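Long-range contacts in xylulose kinase (Bifidobacterium adolescentis ATCC 15703, PDB 3I8B), which probably phosphorylates D-xylulose to D-xylulose 5-phosphate at the expense of ATP, as a member of the FGGY family of carbohydrate kinases: residues 273-281 / 318-327; 303-314 / 416-424. All coordinates share one frame; numbering follows the deposited sequence.

How the interactions relate
Interaction 1 (273-281 / 318-327) and interaction 2 (303-314 / 416-424) have centres 15 Å apart and meet at the hairpin of strands 315-318 and 324-330, which interaction 2 flanks through the loop before strand 315-318; their segments alternate along the chain. Strand 324-330 belongs to the first contact, and the second packs against it: Tyr-324 O lies 2.7 Å from Ser-303 N, a probable hydrogen bond, and Leu-327 O meets Val-314 CG1 at 3.5 Å. Interaction 1 holds Asp-274, the predicted proton acceptor, and the side chain of Asn-275 comes within about 3 Å of that of Gln-74, a predicted substrate-binding residue. Interaction 2 is more remote, the side chain of Val-314 being about 12 Å from that of Gln-74.

Interaction 1 of 2, residues 273-281 / 318-327; sequences GDNAMASLG and ADCTGHYLPL
Cys-320 points SG at the helix 274-281, where it touches Ala-276 CB at 3.5 Å and the selenomethionine methyl, Met-277 CE, at 3.3 Å. Met-277 starts out away from the loop, but its chain bends at chi2 and chi3 and swings CE back to the sulfur. One turn on, Leu-280 and Thr-321 run antiparallel alongside one another, CD1 meeting CG2 at 3.7 Å. A water joins the backbones, donating to Ala-276 O and accepting from Cys-320 N, both at 2.8 Å. The helix follows Gly-273, its N-cap, and begins with Asp-274, the predicted proton acceptor; the contact thus joins the active-site helix of the N-terminal FGGY region to the hairpin of strands 315-318 and 324-330 of the C-terminal one, both regions belonging to the actin-like ATPase clan. Asp-319 OD1 accepts from Thr-321 N, an Asx turn, and from His-323 N on the other face of the carboxylate, while OD2 offers its syn lone pair to Thr-321 OG1. Leu-325 spreads its methyls, CD2 lying 4.0 Å from Asn-275 CB and CD1 equally far from Ser-279 OG. Leu-327 lies athwart Asn-275, with Leu-327 CD1 3.7 Å from the amide carbon Asn-275 CG.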
ATOM      1  N   GLY A 273      -3.858   2.714  -5.750  1.00  9.76           N
ATOM      2  CA  GLY A 273      -3.135   1.644  -5.061  1.00 12.00           C
ATOM      3  C   GLY A 273      -3.994   1.010  -3.974  1.00 11.89           C
ATOM      4  O   GLY A 273      -4.911   1.660  -3.436  1.00  9.73           O
ATOM      5  N   ASP A 274      -3.718  -0.251  -3.648  1.00 10.86           N
ATOM      6  CA  ASP A 274      -4.616  -0.992  -2.764  1.00 10.86           C
ATOM      7  C   ASP A 274      -4.802  -0.364  -1.382  1.00 14.85           C
ATOM      8  O   ASP A 274      -5.929  -0.221  -0.922  1.00 11.14           O
ATOM      9  CB  ASP A 274      -4.270  -2.489  -2.676  1.00 11.48           C
ATOM     10  CG  ASP A 274      -2.807  -2.759  -2.342  1.00 15.69           C
ATOM     11  OD1 ASP A 274      -2.081  -1.852  -1.876  1.00 15.25           O
ATOM     12  OD2 ASP A 274      -2.386  -3.909  -2.561  1.00 15.62           O
ATOM     13  N   ASN A 275      -3.714   0.005  -0.710  1.00 13.53           N
ATOM     14  CA  ASN A 275      -3.851   0.628   0.607  1.00 11.06           C
ATOM     15  C   ASN A 275      -4.802   1.832   0.632  1.00 11.79           C
ATOM     16  O   ASN A 275      -5.682   1.910   1.495  1.00 12.58           O
ATOM     17  CB  ASN A 275      -2.488   1.008   1.166  1.00 12.77           C
ATOM     18  CG  ASN A 275      -1.672  -0.204   1.561  1.00 16.11           C
ATOM     19  OD1 ASN A 275      -0.562  -0.414   1.064  1.00 14.50           O
ATOM     20  ND2 ASN A 275      -2.240  -1.034   2.431  1.00 11.75           N
ATOM     21  N   ALA A 276      -4.617   2.770  -0.296  1.00  9.62           N
ATOM     22  CA  ALA A 276      -5.487   3.942  -0.391  1.00 10.53           C
ATOM     23  C   ALA A 276      -6.917   3.614  -0.841  1.00 11.33           C
ATOM     24  O   ALA A 276      -7.884   4.286  -0.453  1.00  8.58           O
ATOM     25  CB  ALA A 276      -4.883   4.987  -1.326  1.00 10.47           C
HETATM   26  N   MSE A 277      -7.056   2.609  -1.692  1.00 10.14           N
HETATM   27  CA  MSE A 277      -8.383   2.265  -2.165  1.00 12.50           C
HETATM   28  C   MSE A 277      -9.164   1.667  -0.989  1.00 13.03           C
HETATM   29  O   MSE A 277     -10.311   2.047  -0.754  1.00 12.20           O
HETATM   30  CB  MSE A 277      -8.322   1.316  -3.372  1.00 11.19           C
HETATM   31  CG  MSE A 277      -7.776   1.969  -4.647  1.00 10.87           C
HETATM   32 SE   MSE A 277      -9.171   2.717  -5.885  1.00 29.81          SE
HETATM   33  CE  MSE A 277      -9.706   4.275  -4.809  1.00  7.54           C
ATOM     34  N   ALA A 278      -8.522   0.772  -0.229  1.00 12.04           N
ATOM     35  CA  ALA A 278      -9.173   0.163   0.933  1.00 11.40           C
ATOM     36  C   ALA A 278      -9.619   1.252   1.894  1.00 12.40           C
ATOM     37  O   ALA A 278     -10.704   1.177   2.458  1.00 10.57           O
ATOM     38  CB  ALA A 278      -8.234  -0.816   1.648  1.00 11.71           C
ATOM     39  N   SER A 279      -8.761   2.256   2.088  1.00 13.55           N
ATOM     40  CA  SER A 279      -9.067   3.357   2.998  1.00 13.66           C
ATOM     41  C   SER A 279     -10.321   4.125   2.557  1.00 13.85           C
ATOM     42  O   SER A 279     -11.170   4.474   3.380  1.00 15.07           O
ATOM     43  CB  SER A 279      -7.869   4.292   3.138  1.00 13.24           C
ATOM     44  OG  SER A 279      -6.714   3.555   3.533  1.00 14.48           O
ATOM     45  N   LEU A 280     -10.419   4.392   1.260  1.00 12.28           N
ATOM     46  CA  LEU A 280     -11.617   4.999   0.701  1.00 15.32           C
ATOM     47  C   LEU A 280     -12.830   4.090   0.974  1.00 12.28           C
ATOM     48  O   LEU A 280     -13.853   4.551   1.435  1.00 14.75           O
ATOM     49  CB  LEU A 280     -11.447   5.252  -0.796  1.00 11.00           C
ATOM     50  CG  LEU A 280     -12.500   6.128  -1.480  1.00 16.06           C
ATOM     51  CD1 LEU A 280     -12.477   7.562  -0.957  1.00 12.09           C
ATOM     52  CD2 LEU A 280     -12.312   6.093  -2.983  1.00 11.55           C
ATOM     53  N   GLY A 281     -12.686   2.795   0.708  1.00 11.81           N
ATOM     54  CA  GLY A 281     -13.770   1.849   0.902  1.00 13.84           C
ATOM     55  C   GLY A 281     -14.216   1.746   2.346  1.00 19.28           C
ATOM     56  O   GLY A 281     -15.385   1.446   2.633  1.00 15.05           O
ATOM     57  N   ALA A 318       0.317   9.104  -1.170  1.00 15.24           N
ATOM     58  CA  ALA A 318      -0.901   9.898  -1.234  1.00 14.71           C
ATOM     59  C   ALA A 318      -2.111   8.981  -1.095  1.00 13.77           C
ATOM     60  O   ALA A 318      -2.040   7.797  -1.412  1.00 12.00           O
ATOM     61  CB  ALA A 318      -0.968  10.663  -2.550  1.00 13.28           C
ATOM     62  N   ASP A 319      -3.224   9.530  -0.624  1.00 15.23           N
ATOM     63  CA  ASP A 319      -4.446   8.741  -0.501  1.00 17.00           C
ATOM     64  C   ASP A 319      -5.321   8.988  -1.733  1.00 14.74           C
ATOM     65  O   ASP A 319      -4.856   9.573  -2.714  1.00 10.99           O
ATOM     66  CB  ASP A 319      -5.205   9.107   0.781  1.00 15.35           C
ATOM     67  CG  ASP A 319      -6.127  10.305   0.598  1.00 15.94           C
ATOM     68  OD1 ASP A 319      -5.869  11.157  -0.280  1.00 17.07           O
ATOM     69  OD2 ASP A 319      -7.120  10.400   1.343  1.00 15.80           O
ATOM     70  N   CYS A 320      -6.582   8.565  -1.668  1.00 12.37           N
ATOM     71  CA  CYS A 320      -7.503   8.709  -2.811  1.00 13.39           C
ATOM     72  C   CYS A 320      -8.542   9.816  -2.661  1.00 13.25           C
ATOM     73  O   CYS A 320      -9.590   9.783  -3.311  1.00 14.77           O
ATOM     74  CB  CYS A 320      -8.212   7.387  -3.104  1.00  9.92           C
ATOM     75  SG  CYS A 320      -7.126   6.106  -3.784  1.00 14.14           S
ATOM     76  N   THR A 321      -8.255  10.808  -1.824  1.00 15.90           N
ATOM     77  CA  THR A 321      -9.189  11.918  -1.645  1.00 14.49           C
ATOM     78  C   THR A 321      -8.513  13.267  -1.853  1.00 12.26           C
ATOM     79  O   THR A 321      -9.042  14.311  -1.461  1.00 14.82           O
ATOM     80  CB  THR A 321      -9.852  11.892  -0.260  1.00 16.14           C
ATOM     81  OG1 THR A 321      -8.878  12.197   0.743  1.00 14.20           O
ATOM     82  CG2 THR A 321     -10.443  10.536   0.008  1.00 13.85           C
ATOM     83  N   GLY A 322      -7.355  13.239  -2.500  1.00 13.70           N
ATOM     84  CA  GLY A 322      -6.575  14.442  -2.706  1.00 12.36           C
ATOM     85  C   GLY A 322      -5.659  14.739  -1.534  1.00 13.72           C
ATOM     86  O   GLY A 322      -5.057  15.807  -1.466  1.00 14.72           O
ATOM     87  N   HIS A 323      -5.549  13.796  -0.609  1.00 12.35           N
ATOM     88  CA  HIS A 323      -4.734  14.023   0.577  1.00 16.27           C
ATOM     89  C   HIS A 323      -3.555  13.061   0.698  1.00 13.20           C
ATOM     90  O   HIS A 323      -3.003  12.615  -0.308  1.00 11.03           O
ATOM     91  CB  HIS A 323      -5.619  14.003   1.827  1.00 16.15           C
ATOM     92  CG  HIS A 323      -6.670  15.065   1.810  1.00 18.68           C
ATOM     93  ND1 HIS A 323      -7.981  14.812   1.454  1.00 19.34           N
ATOM     94  CD2 HIS A 323      -6.600  16.393   2.066  1.00 16.18           C
ATOM     95  CE1 HIS A 323      -8.675  15.933   1.514  1.00 18.19           C
ATOM     96  NE2 HIS A 323      -7.859  16.909   1.880  1.00 19.15           N
ATOM     97  N   TYR A 324      -3.180  12.726   1.930  1.00 13.57           N
ATOM     98  CA  TYR A 324      -1.949  11.976   2.144  1.00 14.60           C
ATOM     99  C   TYR A 324      -2.117  10.724   2.991  1.00 14.53           C
ATOM    100  O   TYR A 324      -2.979  10.667   3.871  1.00 15.32           O
ATOM    101  CB  TYR A 324      -0.854  12.911   2.669  1.00 10.61           C
ATOM    102  CG  TYR A 324      -0.545  13.963   1.635  1.00 13.93           C
ATOM    103  CD1 TYR A 324       0.396  13.724   0.633  1.00 12.41           C
ATOM    104  CD2 TYR A 324      -1.226  15.171   1.619  1.00 13.32           C
ATOM    105  CE1 TYR A 324       0.655  14.664  -0.347  1.00 16.23           C
ATOM    106  CE2 TYR A 324      -0.968  16.127   0.633  1.00 17.25           C
ATOM    107  CZ  TYR A 324      -0.030  15.859  -0.348  1.00 12.45           C
ATOM    108  OH  TYR A 324       0.244  16.790  -1.325  1.00 17.94           O
ATOM    109  N   LEU A 325      -1.287   9.728   2.680  1.00 12.85           N
ATOM    110  CA  LEU A 325      -1.321   8.409   3.302  1.00 13.54           C
ATOM    111  C   LEU A 325       0.053   7.991   3.867  1.00 14.33           C
ATOM    112  O   LEU A 325       0.764   7.165   3.279  1.00 12.32           O
ATOM    113  CB  LEU A 325      -1.802   7.368   2.283  1.00 12.03           C
ATOM    114  CG  LEU A 325      -2.185   5.991   2.838  1.00 12.88           C
ATOM    115  CD1 LEU A 325      -3.571   6.067   3.435  1.00 16.49           C
ATOM    116  CD2 LEU A 325      -2.135   4.936   1.745  1.00 11.18           C
ATOM    117  N   PRO A 326       0.445   8.586   5.001  1.00 14.31           N
ATOM    118  CA  PRO A 326       1.623   8.061   5.706  1.00 16.82           C
ATOM    119  C   PRO A 326       1.393   6.594   6.017  1.00 16.21           C
ATOM    120  O   PRO A 326       0.384   6.250   6.627  1.00 13.39           O
ATOM    121  CB  PRO A 326       1.644   8.876   7.011  1.00 17.06           C
ATOM    122  CG  PRO A 326       0.236   9.471   7.117  1.00 13.90           C
ATOM    123  CD  PRO A 326      -0.097   9.775   5.679  1.00 16.38           C
ATOM    124  N   LEU A 327       2.321   5.738   5.604  1.00 13.80           N
ATOM    125  CA  LEU A 327       2.114   4.304   5.699  1.00 14.98           C
ATOM    126  C   LEU A 327       3.288   3.626   6.398  1.00 17.68           C
ATOM    127  O   LEU A 327       4.428   3.735   5.950  1.00 16.21           O
ATOM    128  CB  LEU A 327       1.941   3.713   4.306  1.00 18.39           C
ATOM    129  CG  LEU A 327       1.506   2.251   4.326  1.00 19.32           C
ATOM    130  CD1 LEU A 327       0.067   2.143   3.869  1.00 18.67           C
ATOM    131  CD2 LEU A 327       2.419   1.438   3.420  1.00 23.09           C
TER
HETATM  132  O   HOH W   1      -7.844   6.951   0.241  1.00 11.88           O

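Interaction 2 of 2, residues 303-314 / 416-424; sequences SENPTYDLTGAV and ELIRSLGAS
Leu-421 carries CG beside its backbone N (chi1 -52°) and extends onward at chi2, which sends its two methyls into the loop 303-314: CD2 reaches Asp-309 CA and Tyr-308 O, each at 3.5 Å, and CD1 lies against Asp-309 CB and Val-314 CB. Val-314 has CG1 anti to its N (chi1 -166°), leaving CG2 to meet Leu-417 CD2 at 3.3 Å, closer than two methyls normally come; the two side chains lie side by side, pointing opposite ways. CG1 faces Ile-418 CG1, the two side chains being roughly perpendicular. Asp-309 folds the loop back on itself: OD2 takes Val-314 N at 2.7 Å, nearly straight (175°) and on the anti side, and Ala-313 N from above the carboxylate plane. With an alanine in place of Asp-309, the N-H groups of Ala-313 and Val-314 are likely to lose their shared acceptor, and the returning chain its pin. Farther along, Ala-423 CB packs on Ser-303 OG at 3.6 Å, and two waters each donate to Leu-421 O, one also donating to Pro-306 O, the other accepting from Tyr-308 N. The contact lays the loop joining strands 297-301 and 315-318 across the C-terminal end of helix 396-420, with Ser-303 and Thr-307 also touching strand 324-330 and Tyr-308 and Leu-310 reaching helix 122-134.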
ATOM      1  N   SER A 303      -3.701  11.845   6.163  1.00 14.59           N
ATOM      2  CA  SER A 303      -3.075  13.083   6.602  1.00 15.55           C
ATOM      3  C   SER A 303      -3.482  14.238   5.685  1.00 17.83           C
ATOM      4  O   SER A 303      -3.425  14.127   4.457  1.00 17.29           O
ATOM      5  CB  SER A 303      -1.549  12.910   6.591  1.00 15.62           C
ATOM      6  OG  SER A 303      -0.877  14.131   6.842  1.00 18.33           O
ATOM      7  N   GLU A 304      -3.893  15.351   6.286  1.00 18.34           N
ATOM      8  CA  GLU A 304      -4.256  16.541   5.526  1.00 19.71           C
ATOM      9  C   GLU A 304      -3.077  17.038   4.672  1.00 20.58           C
ATOM     10  O   GLU A 304      -3.243  17.382   3.496  1.00 16.02           O
ATOM     11  CB  GLU A 304      -4.744  17.643   6.481  1.00 16.06           C
ATOM     12  CG  GLU A 304      -5.128  18.935   5.801  1.00 17.31           C
ATOM     13  CD  GLU A 304      -6.427  18.814   5.023  1.00 19.86           C
ATOM     14  OE1 GLU A 304      -7.184  17.853   5.265  1.00 21.36           O
ATOM     15  OE2 GLU A 304      -6.691  19.679   4.167  1.00 23.63           O
ATOM     16  N   ASN A 305      -1.886  17.056   5.272  1.00 18.06           N
ATOM     17  CA  ASN A 305      -0.695  17.620   4.639  1.00 16.41           C
ATOM     18  C   ASN A 305       0.335  16.537   4.322  1.00 14.59           C
ATOM     19  O   ASN A 305       0.260  15.443   4.880  1.00 16.46           O
ATOM     20  CB  ASN A 305      -0.081  18.686   5.549  1.00 13.39           C
ATOM     21  CG  ASN A 305      -1.037  19.845   5.812  1.00 20.08           C
ATOM     22  OD1 ASN A 305      -1.320  20.184   6.960  1.00 24.91           O
ATOM     23  ND2 ASN A 305      -1.548  20.442   4.747  1.00 15.87           N
ATOM     24  N   PRO A 306       1.294  16.834   3.419  1.00 13.99           N
ATOM     25  CA  PRO A 306       2.364  15.863   3.129  1.00 16.69           C
ATOM     26  C   PRO A 306       3.069  15.465   4.418  1.00 13.96           C
ATOM     27  O   PRO A 306       3.090  16.267   5.352  1.00 14.73           O
ATOM     28  CB  PRO A 306       3.331  16.653   2.240  1.00 15.50           C
ATOM     29  CG  PRO A 306       2.472  17.706   1.585  1.00 18.88           C
ATOM     30  CD  PRO A 306       1.376  18.036   2.567  1.00 13.19           C
ATOM     31  N   THR A 307       3.621  14.259   4.461  1.00 16.70           N
ATOM     32  CA  THR A 307       4.315  13.749   5.646  1.00 16.77           C
ATOM     33  C   THR A 307       5.715  13.266   5.273  1.00 16.66           C
ATOM     34  O   THR A 307       5.905  12.619   4.237  1.00 13.66           O
ATOM     35  CB  THR A 307       3.535  12.587   6.312  1.00 18.19           C
ATOM     36  OG1 THR A 307       3.305  11.555   5.349  1.00 17.52           O
ATOM     37  CG2 THR A 307       2.189  13.074   6.855  1.00 15.96           C
ATOM     38  N   TYR A 308       6.691  13.581   6.126  1.00 17.22           N
ATOM     39  CA  TYR A 308       8.098  13.339   5.811  1.00 14.98           C
ATOM     40  C   TYR A 308       8.858  12.686   6.971  1.00 13.95           C
ATOM     41  O   TYR A 308       9.368  13.374   7.843  1.00 15.68           O
ATOM     42  CB  TYR A 308       8.776  14.660   5.424  1.00 14.62           C
ATOM     43  CG  TYR A 308       8.237  15.290   4.161  1.00 14.76           C
ATOM     44  CD1 TYR A 308       8.630  14.827   2.916  1.00 13.67           C
ATOM     45  CD2 TYR A 308       7.345  16.361   4.212  1.00 12.68           C
ATOM     46  CE1 TYR A 308       8.139  15.386   1.756  1.00 12.61           C
ATOM     47  CE2 TYR A 308       6.850  16.938   3.050  1.00 15.45           C
ATOM     48  CZ  TYR A 308       7.256  16.445   1.825  1.00 16.14           C
ATOM     49  OH  TYR A 308       6.786  17.001   0.663  1.00 13.76           O
ATOM     50  N   ASP A 309       8.923  11.362   6.983  1.00 13.45           N
ATOM     51  CA  ASP A 309       9.753  10.661   7.957  1.00 18.47           C
ATOM     52  C   ASP A 309      11.205  10.585   7.455  1.00 15.41           C
ATOM     53  O   ASP A 309      11.559   9.669   6.722  1.00 13.57           O
ATOM     54  CB  ASP A 309       9.198   9.261   8.228  1.00 13.66           C
ATOM     55  CG  ASP A 309      10.119   8.427   9.111  1.00 17.44           C
ATOM     56  OD1 ASP A 309      11.072   9.000   9.692  1.00 17.16           O
ATOM     57  OD2 ASP A 309       9.891   7.201   9.214  1.00 15.29           O
ATOM     58  N   LEU A 310      12.029  11.558   7.847  1.00 15.61           N
ATOM     59  CA  LEU A 310      13.411  11.673   7.363  1.00 16.17           C
ATOM     60  C   LEU A 310      14.224  10.418   7.641  1.00 18.25           C
ATOM     61  O   LEU A 310      15.297  10.195   7.069  1.00 17.72           O
ATOM     62  CB  LEU A 310      14.100  12.895   7.984  1.00 18.45           C
ATOM     63  CG  LEU A 310      13.379  14.220   7.731  1.00 21.92           C
ATOM     64  CD1 LEU A 310      14.185  15.404   8.268  1.00 20.66           C
ATOM     65  CD2 LEU A 310      13.069  14.386   6.242  1.00 18.95           C
ATOM     66  N   THR A 311      13.680   9.602   8.526  1.00 16.59           N
ATOM     67  CA  THR A 311      14.240   8.319   8.914  1.00 18.46           C
ATOM     68  C   THR A 311      14.076   7.247   7.828  1.00 19.45           C
ATOM     69  O   THR A 311      14.871   6.310   7.739  1.00 18.60           O
ATOM     70  CB  THR A 311      13.520   7.868  10.193  1.00 22.17           C
ATOM     71  OG1 THR A 311      14.382   8.043  11.321  1.00 25.99           O
ATOM     72  CG2 THR A 311      13.040   6.453  10.087  1.00 20.13           C
ATOM     73  N   GLY A 312      13.027   7.377   7.017  1.00 15.94           N
ATOM     74  CA  GLY A 312      12.777   6.440   5.938  1.00 16.43           C
ATOM     75  C   GLY A 312      12.061   5.175   6.377  1.00 19.01           C
ATOM     76  O   GLY A 312      12.120   4.152   5.689  1.00 19.91           O
ATOM     77  N   ALA A 313      11.392   5.233   7.528  1.00 17.44           N
ATOM     78  CA  ALA A 313      10.561   4.123   7.977  1.00 20.47           C
ATOM     79  C   ALA A 313       9.150   4.266   7.395  1.00 17.81           C
ATOM     80  O   ALA A 313       8.641   3.379   6.705  1.00 14.23           O
ATOM     81  CB  ALA A 313      10.497   4.079   9.499  1.00 17.21           C
ATOM     82  N   VAL A 314       8.520   5.388   7.698  1.00 16.33           N
ATOM     83  CA  VAL A 314       7.174   5.633   7.218  1.00 18.00           C
ATOM     84  C   VAL A 314       7.218   6.134   5.782  1.00 15.77           C
ATOM     85  O   VAL A 314       7.879   7.125   5.479  1.00 16.47           O
ATOM     86  CB  VAL A 314       6.419   6.636   8.119  1.00 15.39           C
ATOM     87  CG1 VAL A 314       4.934   6.616   7.794  1.00 20.28           C
ATOM     88  CG2 VAL A 314       6.636   6.299   9.584  1.00 19.01           C
ATOM     89  N   GLU A 416       2.490   6.817  17.064  1.00 16.98           N
ATOM     90  CA  GLU A 416       3.228   7.951  17.609  1.00 14.10           C
ATOM     91  C   GLU A 416       4.203   8.535  16.594  1.00 19.29           C
ATOM     92  O   GLU A 416       4.404   9.745  16.539  1.00 18.21           O
ATOM     93  CB  GLU A 416       3.981   7.532  18.869  1.00 21.16           C
ATOM     94  CG  GLU A 416       3.052   7.132  19.995  1.00 19.85           C
ATOM     95  CD  GLU A 416       2.070   8.229  20.324  1.00 19.27           C
ATOM     96  OE1 GLU A 416       2.402   9.406  20.076  1.00 23.12           O
ATOM     97  OE2 GLU A 416       0.968   7.919  20.823  1.00 19.81           O
ATOM     98  N   LEU A 417       4.822   7.667  15.801  1.00 16.66           N
ATOM     99  CA  LEU A 417       5.717   8.132  14.755  1.00 17.05           C
ATOM    100  C   LEU A 417       4.944   8.914  13.686  1.00 17.05           C
ATOM    101  O   LEU A 417       5.374   9.990  13.248  1.00 17.50           O
ATOM    102  CB  LEU A 417       6.433   6.951  14.134  1.00 15.55           C
ATOM    103  CG  LEU A 417       7.471   7.245  13.059  1.00 17.78           C
ATOM    104  CD1 LEU A 417       8.564   8.143  13.595  1.00 22.21           C
ATOM    105  CD2 LEU A 417       8.053   5.936  12.564  1.00 15.95           C
ATOM    106  N   ILE A 418       3.803   8.380  13.259  1.00 15.92           N
ATOM    107  CA  ILE A 418       2.979   9.088  12.275  1.00 14.73           C
ATOM    108  C   ILE A 418       2.526  10.438  12.823  1.00 13.61           C
ATOM    109  O   ILE A 418       2.649  11.455  12.151  1.00 17.15           O
ATOM    110  CB  ILE A 418       1.784   8.238  11.796  1.00 15.37           C
ATOM    111  CG1 ILE A 418       2.303   7.076  10.943  1.00 13.97           C
ATOM    112  CG2 ILE A 418       0.779   9.115  11.017  1.00 15.72           C
ATOM    113  CD1 ILE A 418       1.270   6.016  10.576  1.00 17.23           C
ATOM    114  N   ARG A 419       2.043  10.452  14.061  1.00 15.35           N
ATOM    115  CA  ARG A 419       1.721  11.705  14.736  1.00 15.86           C
ATOM    116  C   ARG A 419       2.884  12.690  14.724  1.00 16.46           C
ATOM    117  O   ARG A 419       2.688  13.891  14.531  1.00 15.78           O
ATOM    118  CB  ARG A 419       1.274  11.448  16.179  1.00 16.38           C
ATOM    119  CG  ARG A 419      -0.033  10.716  16.310  1.00 17.12           C
ATOM    120  CD  ARG A 419      -0.442  10.599  17.774  1.00 20.04           C
ATOM    121  NE  ARG A 419      -1.825  10.167  17.923  1.00 21.09           N
ATOM    122  CZ  ARG A 419      -2.207   9.069  18.564  1.00 20.12           C
ATOM    123  NH1 ARG A 419      -1.311   8.274  19.134  1.00 20.69           N
ATOM    124  NH2 ARG A 419      -3.494   8.768  18.641  1.00 22.07           N
ATOM    125  N   SER A 420       4.100  12.176  14.911  1.00 18.29           N
ATOM    126  CA  SER A 420       5.292  13.014  14.963  1.00 18.74           C
ATOM    127  C   SER A 420       5.588  13.671  13.613  1.00 19.87           C
ATOM    128  O   SER A 420       6.294  14.680  13.551  1.00 17.80           O
ATOM    129  CB  SER A 420       6.508  12.210  15.439  1.00 19.48           C
ATOM    130  OG  SER A 420       7.138  11.555  14.350  1.00 21.18           O
ATOM    131  N   LEU A 421       5.037  13.105  12.543  1.00 18.42           N
ATOM    132  CA  LEU A 421       5.165  13.695  11.207  1.00 17.81           C
ATOM    133  C   LEU A 421       4.131  14.808  10.973  1.00 19.68           C
ATOM    134  O   LEU A 421       4.019  15.342   9.870  1.00 18.72           O
ATOM    135  CB  LEU A 421       5.023  12.619  10.122  1.00 18.06           C
ATOM    136  CG  LEU A 421       5.924  11.389  10.258  1.00 22.46           C
ATOM    137  CD1 LEU A 421       5.655  10.396   9.133  1.00 18.62           C
ATOM    138  CD2 LEU A 421       7.405  11.775  10.302  1.00 16.43           C
ATOM    139  N   GLY A 422       3.381  15.157  12.014  1.00 16.58           N
ATOM    140  CA  GLY A 422       2.380  16.200  11.906  1.00 18.55           C
ATOM    141  C   GLY A 422       0.972  15.745  11.557  1.00 17.87           C
ATOM    142  O   GLY A 422       0.084  16.577  11.420  1.00 21.96           O
ATOM    143  N   ALA A 423       0.761  14.436  11.414  1.00 18.88           N
ATOM    144  CA  ALA A 423      -0.568  13.896  11.102  1.00 21.06           C
ATOM    145  C   ALA A 423      -1.351  13.461  12.349  1.00 20.80           C
ATOM    146  O   ALA A 423      -1.032  12.445  12.959  1.00 19.65           O
ATOM    147  CB  ALA A 423      -0.445  12.721  10.136  1.00 17.25           C
ATOM    148  N   SER A 424      -2.377  14.224  12.722  1.00 21.68           N
ATOM    149  CA  SER A 424      -3.243  13.837  13.835  1.00 19.93           C
ATOM    150  C   SER A 424      -3.872  12.476  13.581  1.00 20.50           C
ATOM    151  O   SER A 424      -4.229  12.147  12.451  1.00 16.84           O
ATOM    152  CB  SER A 424      -4.375  14.855  14.038  1.00 21.59           C
ATOM    153  OG  SER A 424      -3.888  16.110  14.482  1.00 24.24           O
TER
HETATM  154  O   HOH W   2      -1.082  16.828   8.232  1.00 20.47           O
HETATM  155  O   HOH W   3       1.853  16.338   8.120  1.00 18.79           O
HETATM  156  O   HOH W   4       6.048  15.661   8.030  1.00 18.25           O